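Local coordinates for PurR transcriptional regulator (Vibrio parahaemolyticus, PDB 3D8U), which probably acts as a LacI/PurR-family transcriptional regulator that binds cis-regulatory DNA, its periplasmic-binding-protein-like core forming a dimer in the crystal, at residues Ala61-Phe66 against Thr83-Ile88; His155-His160 against Ala173-Arg178; Tyr226-Ser231 against Arg268-Ala273. All blocks are in the same frame, centred on the assembly; numbering follows the deposited sequence.

Interaction 1. Residues Ala61-Phe66 against Thr83-Ile88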
loop_
_atom_site.group_PDB
_atom_site.type_symbol
_atom_site.label_atom_id
_atom_site.label_comp_id
_atom_site.label_asym_id
_atom_site.label_seq_id
_atom_site.Cartn_x
_atom_site.Cartn_y
_atom_site.Cartn_z
ATOM N N ALA B 61 -0.311 3.674 -29.700
ATOM C CA ALA B 61 -0.639 4.749 -28.752
ATOM C C ALA B 61 0.610 5.375 -28.129
ATOM O O ALA B 61 1.612 5.582 -28.819
ATOM C CB ALA B 61 -1.632 4.277 -27.693
ATOM N N GLY B 62 0.537 5.690 -26.837
ATOM C CA GLY B 62 1.684 6.185 -26.088
ATOM C C GLY B 62 1.917 5.343 -24.852
ATOM O O GLY B 62 1.074 4.530 -24.479
ATOM N N VAL B 63 3.062 5.541 -24.212
ATOM C CA VAL B 63 3.411 4.812 -22.999
ATOM C C VAL B 63 3.867 5.779 -21.905
ATOM O O VAL B 63 4.491 6.801 -22.195
ATOM C CB VAL B 63 4.486 3.724 -23.288
ATOM C CG1 VAL B 63 5.623 4.283 -24.140
ATOM C CG2 VAL B 63 5.012 3.087 -22.001
ATOM N N VAL B 64 3.553 5.458 -20.652
ATOM C CA VAL B 64 3.889 6.343 -19.532
ATOM C C VAL B 64 4.701 5.614 -18.467
ATOM O O VAL B 64 4.349 4.508 -18.060
ATOM C CB VAL B 64 2.628 7.055 -18.953
ATOM C CG1 VAL B 64 1.439 6.133 -18.975
ATOM C CG2 VAL B 64 2.870 7.576 -17.554
ATOM N N LEU B 65 5.794 6.249 -18.042
ATOM C CA LEU B 65 6.801 5.616 -17.191
ATOM C C LEU B 65 7.187 6.434 -15.965
ATOM O O LEU B 65 7.274 7.662 -16.021
ATOM C CB LEU B 65 8.073 5.342 -17.992
ATOM C CG LEU B 65 8.003 4.435 -19.215
ATOM C CD1 LEU B 65 9.413 4.174 -19.693
ATOM C CD2 LEU B 65 7.292 3.127 -18.903
ATOM N N PHE B 66 7.447 5.731 -14.870
ATOM C CA PHE B 66 7.911 6.354 -13.649
ATOM C C PHE B 66 9.427 6.439 -13.641
ATOM O O PHE B 66 10.102 5.583 -14.215
ATOM C CB PHE B 66 7.417 5.550 -12.458
ATOM C CG PHE B 66 5.971 5.750 -12.173
ATOM C CD1 PHE B 66 5.566 6.429 -11.031
ATOM C CD2 PHE B 66 5.005 5.286 -13.055
ATOM C CE1 PHE B 66 4.211 6.636 -10.752
ATOM C CE2 PHE B 66 3.648 5.496 -12.797
ATOM C CZ PHE B 66 3.252 6.172 -11.637
ATOM N N THR B 83 6.485 7.060 -30.849
ATOM C CA THR B 83 5.315 7.182 -29.979
ATOM C C THR B 83 5.656 8.023 -28.750
ATOM O O THR B 83 6.816 8.055 -28.331
ATOM C CB THR B 83 4.805 5.808 -29.514
ATOM O OG1 THR B 83 5.882 5.075 -28.923
ATOM C CG2 THR B 83 4.221 5.021 -30.687
ATOM N N PRO B 84 4.645 8.699 -28.168
ATOM C CA PRO B 84 4.838 9.655 -27.065
ATOM C C PRO B 84 5.047 9.010 -25.686
ATOM O O PRO B 84 4.490 7.945 -25.408
ATOM C CB PRO B 84 3.536 10.477 -27.076
ATOM C CG PRO B 84 2.715 9.960 -28.266
ATOM C CD PRO B 84 3.222 8.592 -28.538
ATOM N N VAL B 85 5.837 9.679 -24.840
ATOM C CA VAL B 85 6.236 9.175 -23.513
ATOM C C VAL B 85 6.014 10.192 -22.389
ATOM O O VAL B 85 6.363 11.375 -22.527
ATOM C CB VAL B 85 7.739 8.739 -23.469
ATOM C CG1 VAL B 85 7.908 7.269 -23.818
ATOM C CG2 VAL B 85 8.592 9.613 -24.381
ATOM N N LEU B 86 5.453 9.719 -21.274
ATOM C CA LEU B 86 5.289 10.548 -20.068
ATOM C C LEU B 86 6.020 9.981 -18.836
ATOM O O LEU B 86 5.597 8.987 -18.235
ATOM C CB LEU B 86 3.802 10.770 -19.744
ATOM C CG LEU B 86 3.337 12.020 -18.971
ATOM C CD1 LEU B 86 1.907 11.836 -18.499
ATOM C CD2 LEU B 86 4.206 12.356 -17.787
ATOM N N GLU B 87 7.116 10.624 -18.454
ATOM C CA GLU B 87 7.794 10.263 -17.222
ATOM C C GLU B 87 7.065 10.882 -16.039
ATOM O O GLU B 87 6.779 12.074 -16.036
ATOM C CB GLU B 87 9.261 10.692 -17.277
ATOM C CG GLU B 87 10.154 9.662 -17.989
ATOM C CD GLU B 87 11.448 10.243 -18.562
ATOM O OE1 GLU B 87 11.439 11.405 -19.039
ATOM O OE2 GLU B 87 12.471 9.517 -18.560
ATOM N N ILE B 88 6.711 10.066 -15.057
ATOM C CA ILE B 88 6.296 10.611 -13.775
ATOM C C ILE B 88 7.603 10.785 -13.030
ATOM O O ILE B 88 8.105 9.856 -12.391
ATOM C CB ILE B 88 5.330 9.708 -12.982
ATOM C CG1 ILE B 88 4.233 9.113 -13.886
ATOM C CG2 ILE B 88 4.743 10.467 -11.800
ATOM C CD1 ILE B 88 3.377 10.131 -14.688
#
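V63 and L65 each use both N-H and C=O to bond residues 84-88, in the ladder of a parallel beta sheet. V63 N reaches P84 O at 3.0 Å, and V63 O takes L86 N. L65 N then meets L86 O at 2.8 Å, the donor standing 36° out of the carbonyl plane, and L65 O receives I88 N at 2.7 Å. Strands 63-66 and 85-88, with helix 72-80 between them in sequence, form a beta-alpha-beta crossover unit of the sheet to which strand 6-10 also belongs, as in the Rossmann-like subdomains of periplasmic binding proteins. Side chains alternate between the two faces. V63 CG1 lies 3.8 Å from V85 CG1 on the face shared with L65 and E87, whose OE2 is hydrogen-bonded to S93. On the other face V64 and L86 meet CB to CB at 4.0 Å; helix 16-32 touches V64, F66 and I88 here, while helix 236-251 touches L86 and I88. With CG anti to the carbonyl carbon (chi1 -75°), the F66 side chain runs beside that of I88 in a CH-pi contact, I88 CG1 sitting over the ring face, 3.7 Å from the centroid and 8° off the normal.

Interaction 2. Residues His155-His160 against Ala173-Arg178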
loop_
_atom_site.group_PDB
_atom_site.type_symbol
_atom_site.label_atom_id
_atom_site.label_comp_id
_atom_site.label_asym_id
_atom_site.label_seq_id
_atom_site.Cartn_x
_atom_site.Cartn_y
_atom_site.Cartn_z
ATOM N N HIS B 155 22.806 14.363 10.976
ATOM C CA HIS B 155 22.143 13.361 11.812
ATOM C C HIS B 155 21.013 12.772 11.033
ATOM O O HIS B 155 19.819 13.067 11.255
ATOM C CB HIS B 155 21.775 13.877 13.223
ATOM C CG HIS B 155 22.984 14.104 14.075
ATOM N ND1 HIS B 155 23.828 13.079 14.451
ATOM C CD2 HIS B 155 23.567 15.247 14.518
ATOM C CE1 HIS B 155 24.839 13.575 15.149
ATOM N NE2 HIS B 155 24.710 14.889 15.197
ATOM N N PHE B 156 21.425 11.950 10.077
ATOM C CA PHE B 156 20.473 11.282 9.211
ATOM C C PHE B 156 20.739 9.786 9.081
ATOM O O PHE B 156 21.893 9.339 9.248
ATOM C CB PHE B 156 20.430 11.957 7.845
ATOM C CG PHE B 156 21.678 11.840 7.068
ATOM C CD1 PHE B 156 22.597 12.865 7.053
ATOM C CD2 PHE B 156 21.940 10.723 6.310
ATOM C CE1 PHE B 156 23.769 12.786 6.295
ATOM C CE2 PHE B 156 23.130 10.641 5.545
ATOM C CZ PHE B 156 24.020 11.682 5.542
ATOM N N LEU B 157 19.674 9.031 8.787
ATOM C CA LEU B 157 19.785 7.620 8.452
ATOM C C LEU B 157 19.044 7.324 7.185
ATOM O O LEU B 157 17.852 7.673 7.087
ATOM C CB LEU B 157 19.132 6.778 9.535
ATOM C CG LEU B 157 19.931 6.053 10.593
ATOM C CD1 LEU B 157 21.361 6.554 10.662
ATOM C CD2 LEU B 157 19.224 6.281 11.915
ATOM N N THR B 158 19.687 6.648 6.232
ATOM C CA THR B 158 18.933 6.160 5.065
ATOM C C THR B 158 19.159 4.677 4.778
ATOM O O THR B 158 20.213 4.143 5.103
ATOM C CB THR B 158 19.239 6.979 3.821
ATOM O OG1 THR B 158 20.654 7.071 3.655
ATOM C CG2 THR B 158 18.659 8.395 3.940
ATOM N N THR B 159 18.178 3.992 4.199
ATOM C CA THR B 159 18.444 2.641 3.692
ATOM C C THR B 159 18.034 2.507 2.254
ATOM O O THR B 159 17.179 3.235 1.752
ATOM C CB THR B 159 17.744 1.506 4.486
ATOM O OG1 THR B 159 16.319 1.609 4.353
ATOM C CG2 THR B 159 18.132 1.538 5.968
ATOM N N HIS B 160 18.655 1.558 1.584
ATOM C CA HIS B 160 18.244 1.194 0.237
ATOM C C HIS B 160 16.918 0.426 0.330
ATOM O O HIS B 160 16.148 0.376 -0.624
ATOM C CB HIS B 160 19.360 0.399 -0.482
ATOM C CG HIS B 160 20.054 -0.638 0.369
ATOM N ND1 HIS B 160 20.670 -1.753 -0.174
ATOM C CD2 HIS B 160 20.238 -0.731 1.714
ATOM C CE1 HIS B 160 21.197 -2.482 0.797
ATOM N NE2 HIS B 160 20.941 -1.892 1.952
ATOM N N ALA B 173 15.789 5.291 17.647
ATOM C CA ALA B 173 16.785 4.744 18.580
ATOM C C ALA B 173 18.208 5.188 18.242
ATOM O O ALA B 173 18.863 5.838 19.058
ATOM C CB ALA B 173 16.698 3.260 18.670
ATOM N N LYS B 174 18.671 4.871 17.038
ATOM C CA LYS B 174 20.067 5.073 16.707
ATOM C C LYS B 174 20.450 6.564 16.721
ATOM O O LYS B 174 21.557 6.928 17.121
ATOM C CB LYS B 174 20.395 4.449 15.358
ATOM C CG LYS B 174 20.124 2.944 15.233
ATOM C CD LYS B 174 20.988 2.390 14.101
ATOM C CE LYS B 174 20.572 0.993 13.643
ATOM N NZ LYS B 174 19.509 1.019 12.581
ATOM N N LEU B 175 19.527 7.424 16.295
ATOM C CA LEU B 175 19.746 8.851 16.387
ATOM C C LEU B 175 19.905 9.295 17.847
ATOM O O LEU B 175 20.875 9.950 18.198
ATOM C CB LEU B 175 18.618 9.607 15.676
ATOM C CG LEU B 175 18.565 9.565 14.140
ATOM C CD1 LEU B 175 17.685 10.662 13.649
ATOM C CD2 LEU B 175 19.924 9.738 13.503
ATOM N N LEU B 176 18.960 8.904 18.696
ATOM C CA LEU B 176 19.082 9.113 20.136
ATOM C C LEU B 176 20.414 8.679 20.662
ATOM O O LEU B 176 20.884 9.248 21.629
ATOM C CB LEU B 176 18.026 8.315 20.886
ATOM C CG LEU B 176 16.753 8.986 21.398
ATOM C CD1 LEU B 176 16.526 10.421 20.888
ATOM C CD2 LEU B 176 15.555 8.115 21.094
ATOM N N LEU B 177 21.004 7.642 20.075
ATOM C CA LEU B 177 22.203 7.056 20.647
ATOM C C LEU B 177 23.410 7.772 20.086
ATOM O O LEU B 177 24.455 7.871 20.729
ATOM C CB LEU B 177 22.265 5.555 20.349
ATOM C CG LEU B 177 23.543 4.745 20.617
ATOM C CD1 LEU B 177 23.740 4.586 22.091
ATOM C CD2 LEU B 177 23.460 3.384 20.002
ATOM N N ARG B 178 23.260 8.238 18.852
ATOM C CA ARG B 178 24.217 9.117 18.228
ATOM C C ARG B 178 24.296 10.349 19.151
ATOM O O ARG B 178 25.380 10.718 19.594
ATOM C CB ARG B 178 23.749 9.444 16.791
ATOM C CG ARG B 178 24.769 10.150 15.897
ATOM C CD ARG B 178 24.741 9.647 14.454
ATOM N NE ARG B 178 25.999 9.961 13.731
ATOM C CZ ARG B 178 27.161 9.251 13.764
ATOM N NH1 ARG B 178 27.319 8.143 14.508
ATOM N NH2 ARG B 178 28.197 9.661 13.031
#
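L157 and L175 make the apolar contact between strand 156-159 and helix 165-178. L157 CD2 comes within 3.9 Å of L175 CD2, and the two side chains pass one another pointing opposite ways. The same L157 methyl also faces K174 CB at 4.1 Å, so the base of the lysine side chain extends the packing. The L175 methyls reach the backbone where the strand begins: CD1 lies 4.0 Å from H155 O, and CD2 approaches F156 N. Helix and strand run at 145° to each other, with segment axes 9.3 Å apart, as neighbours in the alternating beta/alpha arrangement of a periplasmic-binding-protein-like domain. Strand 156-159 is the outermost strand on its side of a four-stranded parallel sheet and pairs with strand 123-128. Its F156 packs on helix 133-148, whereas L157 points to helix 165-178. The polar pair, H155 and R178, meets through the aliphatic part of the arginine. R178 CG, anti to the backbone N (chi1 -169°), sits at the edge of the H155 ring, near its plane, 3.4 Å from ND1 and 3.5 Å from CE1. R178 CD lies in the plane of that ring, 3.6 Å from ND1. Farther out the guanidinium plane is turned 64° from the imidazole, and no hydrogen bond joins the two segments.

Interaction 3. Residues Tyr226-Ser231 against Arg268-Ala273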
loop_
_atom_site.group_PDB
_atom_site.type_symbol
_atom_site.label_atom_id
_atom_site.label_comp_id
_atom_site.label_asym_id
_atom_site.label_seq_id
_atom_site.Cartn_x
_atom_site.Cartn_y
_atom_site.Cartn_z
ATOM N N TYR B 226 -1.870 9.557 17.051
ATOM C CA TYR B 226 -1.905 10.396 18.248
ATOM C C TYR B 226 -0.532 10.555 18.892
ATOM O O TYR B 226 0.103 9.557 19.209
ATOM C CB TYR B 226 -2.800 9.793 19.302
ATOM C CG TYR B 226 -2.719 10.555 20.608
ATOM C CD1 TYR B 226 -1.888 10.119 21.644
ATOM C CD2 TYR B 226 -3.464 11.729 20.800
ATOM C CE1 TYR B 226 -1.807 10.821 22.840
ATOM C CE2 TYR B 226 -3.398 12.437 21.994
ATOM C CZ TYR B 226 -2.566 11.973 23.004
ATOM O OH TYR B 226 -2.484 12.674 24.175
ATOM N N PRO B 227 -0.071 11.802 19.094
ATOM C CA PRO B 227 -0.648 13.037 18.592
ATOM C C PRO B 227 -0.637 12.947 17.078
ATOM O O PRO B 227 0.255 12.306 16.543
ATOM C CB PRO B 227 0.375 14.077 19.033
ATOM C CG PRO B 227 0.997 13.517 20.212
ATOM C CD PRO B 227 1.137 12.073 19.889
ATOM N N SER B 228 -1.615 13.540 16.398
ATOM C CA SER B 228 -1.706 13.470 14.946
ATOM C C SER B 228 -0.495 14.152 14.395
ATOM O O SER B 228 0.045 15.055 15.040
ATOM C CB SER B 228 -2.896 14.272 14.491
ATOM O OG SER B 228 -2.811 15.568 15.044
ATOM N N LEU B 229 -0.055 13.793 13.198
ATOM C CA LEU B 229 1.203 14.396 12.794
ATOM C C LEU B 229 1.246 15.296 11.586
ATOM O O LEU B 229 0.722 14.986 10.522
ATOM C CB LEU B 229 2.355 13.370 12.773
ATOM C CG LEU B 229 2.112 11.904 12.450
ATOM C CD1 LEU B 229 1.527 11.820 11.050
ATOM C CD2 LEU B 229 3.437 11.158 12.601
ATOM N N THR B 230 1.914 16.417 11.800
ATOM C CA THR B 230 2.208 17.383 10.771
ATOM C C THR B 230 2.862 16.691 9.599
ATOM O O THR B 230 3.908 16.080 9.742
ATOM C CB THR B 230 3.175 18.435 11.317
ATOM O OG1 THR B 230 2.481 19.277 12.237
ATOM C CG2 THR B 230 3.767 19.279 10.206
ATOM N N SER B 231 2.268 16.799 8.428
ATOM C CA SER B 231 2.892 16.235 7.269
ATOM C C SER B 231 2.516 16.930 5.978
ATOM O O SER B 231 1.561 17.715 5.901
ATOM C CB SER B 231 2.433 14.812 7.139
ATOM O OG SER B 231 1.418 14.822 6.170
ATOM N N ARG B 268 -0.441 21.305 9.087
ATOM C CA ARG B 268 0.179 21.496 10.392
ATOM C C ARG B 268 -0.710 20.848 11.429
ATOM O O ARG B 268 -1.856 21.238 11.552
ATOM C CB ARG B 268 0.298 22.979 10.693
ATOM C CG ARG B 268 1.141 23.758 9.699
ATOM C CD ARG B 268 0.519 25.110 9.375
ATOM N NE ARG B 268 1.538 26.036 8.879
ATOM C CZ ARG B 268 1.964 26.100 7.614
ATOM N NH1 ARG B 268 2.912 26.968 7.283
ATOM N NH2 ARG B 268 1.451 25.296 6.681
ATOM N N ARG B 269 -0.211 19.838 12.146
ATOM C CA ARG B 269 -0.991 19.176 13.211
ATOM C C ARG B 269 -0.216 19.118 14.520
ATOM O O ARG B 269 0.705 19.905 14.715
ATOM C CB ARG B 269 -1.404 17.765 12.821
ATOM C CG ARG B 269 -1.597 17.571 11.372
ATOM C CD ARG B 269 -2.091 16.197 11.220
ATOM N NE ARG B 269 -1.921 15.661 9.875
ATOM C CZ ARG B 269 -2.784 15.842 8.885
ATOM N NH1 ARG B 269 -3.883 16.575 9.075
ATOM N NH2 ARG B 269 -2.537 15.281 7.712
ATOM N N ALA B 270 -0.564 18.181 15.408
ATOM C CA ALA B 270 0.020 18.200 16.751
ATOM C C ALA B 270 1.530 18.088 16.748
ATOM O O ALA B 270 2.202 18.890 17.395
ATOM C CB ALA B 270 -0.570 17.167 17.627
ATOM N N SER B 271 2.076 17.137 15.997
ATOM C CA SER B 271 3.466 16.740 16.212
ATOM C C SER B 271 4.492 17.843 15.914
ATOM O O SER B 271 5.715 17.618 16.075
ATOM C CB SER B 271 3.791 15.522 15.378
ATOM O OG SER B 271 3.847 15.896 14.013
ATOM N N THR B 272 4.024 19.012 15.462
ATOM C CA THR B 272 4.908 20.179 15.399
ATOM C C THR B 272 4.377 21.394 16.078
ATOM O O THR B 272 4.849 22.483 15.801
ATOM C CB THR B 272 5.338 20.606 13.969
ATOM O OG1 THR B 272 4.207 21.075 13.231
ATOM C CG2 THR B 272 6.004 19.473 13.248
ATOM N N ALA B 273 3.414 21.227 16.973
ATOM C CA ALA B 273 2.682 22.388 17.490
ATOM C C ALA B 273 3.418 23.010 18.665
ATOM O O ALA B 273 4.350 22.415 19.220
ATOM C CB ALA B 273 1.303 22.003 17.867
#
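S228-T230 passes beside R269-S271 without strand pairing, S271 N donating to S228 O at 3.1 Å from a short 3-10 turn at A270-S271. Side-chain oxygens and one arginine make most of the other bonds. Chi1 of T230 (-72°) sets OG1 anti to the carbonyl carbon, beside its own N, where it accepts R269 N at 2.8 Å. The same oxygen shares a 2.7 Å hydrogen bond with T272 OG1, and the two threonine side chains cross at about a right angle. T272 OG1 is also hydrogen-bonded to H114 NE2 of helix 104-117, so this hydroxyl pair continues toward that helix. S271 OG accepts T230 N at 3.0 Å and is bonded as well to I213 O of strand 212-215; L229 CB lies beside S271. R269 runs extended from CG to NE alongside the L229 peptide. NE donates to L229 O at 2.8 Å; the oxygen is close to the guanidinium plane, although NE stands 57° above the carbonyl plane. Beyond NE, NH2 forms a salt bridge with E233, a second partner that probably helps to fix the group's orientation. At the start of 226-231, P227, which follows a cis peptide bond, brings CB to 3.5 Å from A270 CB, and S228 OG receives a weak bond from A270 N. The P227 ring packs on helix 190-203, while Y226 touches R202 of the second subunit. The two loops adjoin a two-stranded antiparallel sheet, one leading into strand 231-233 and the other leaving strand 265-267, and together pack against the edge strand 212-215 of the parallel sheet in the periplasmic-binding-protein-like domain.

Interaction 1 lies about 37 Å, centre to centre, from each of the others and on the opposite side of the chain's centre, in the five-stranded sheet. Interactions 2 and 3 are about 21 Å apart by centres, at opposite outer strands of the four-stranded sheet: 2 on strand 156-159, 3 beside strand 212-215. No two of the three touch. Chemistry follows position: half the touching residues of interaction 1 are buried, and its backbone ladder is flanked by mostly apolar side chains; interaction 2 is a surface contact without hydrogen bonds; interaction 3, also half buried, joins loops largely through hydroxyl and arginine bonds and has the sole touch on the second subunit.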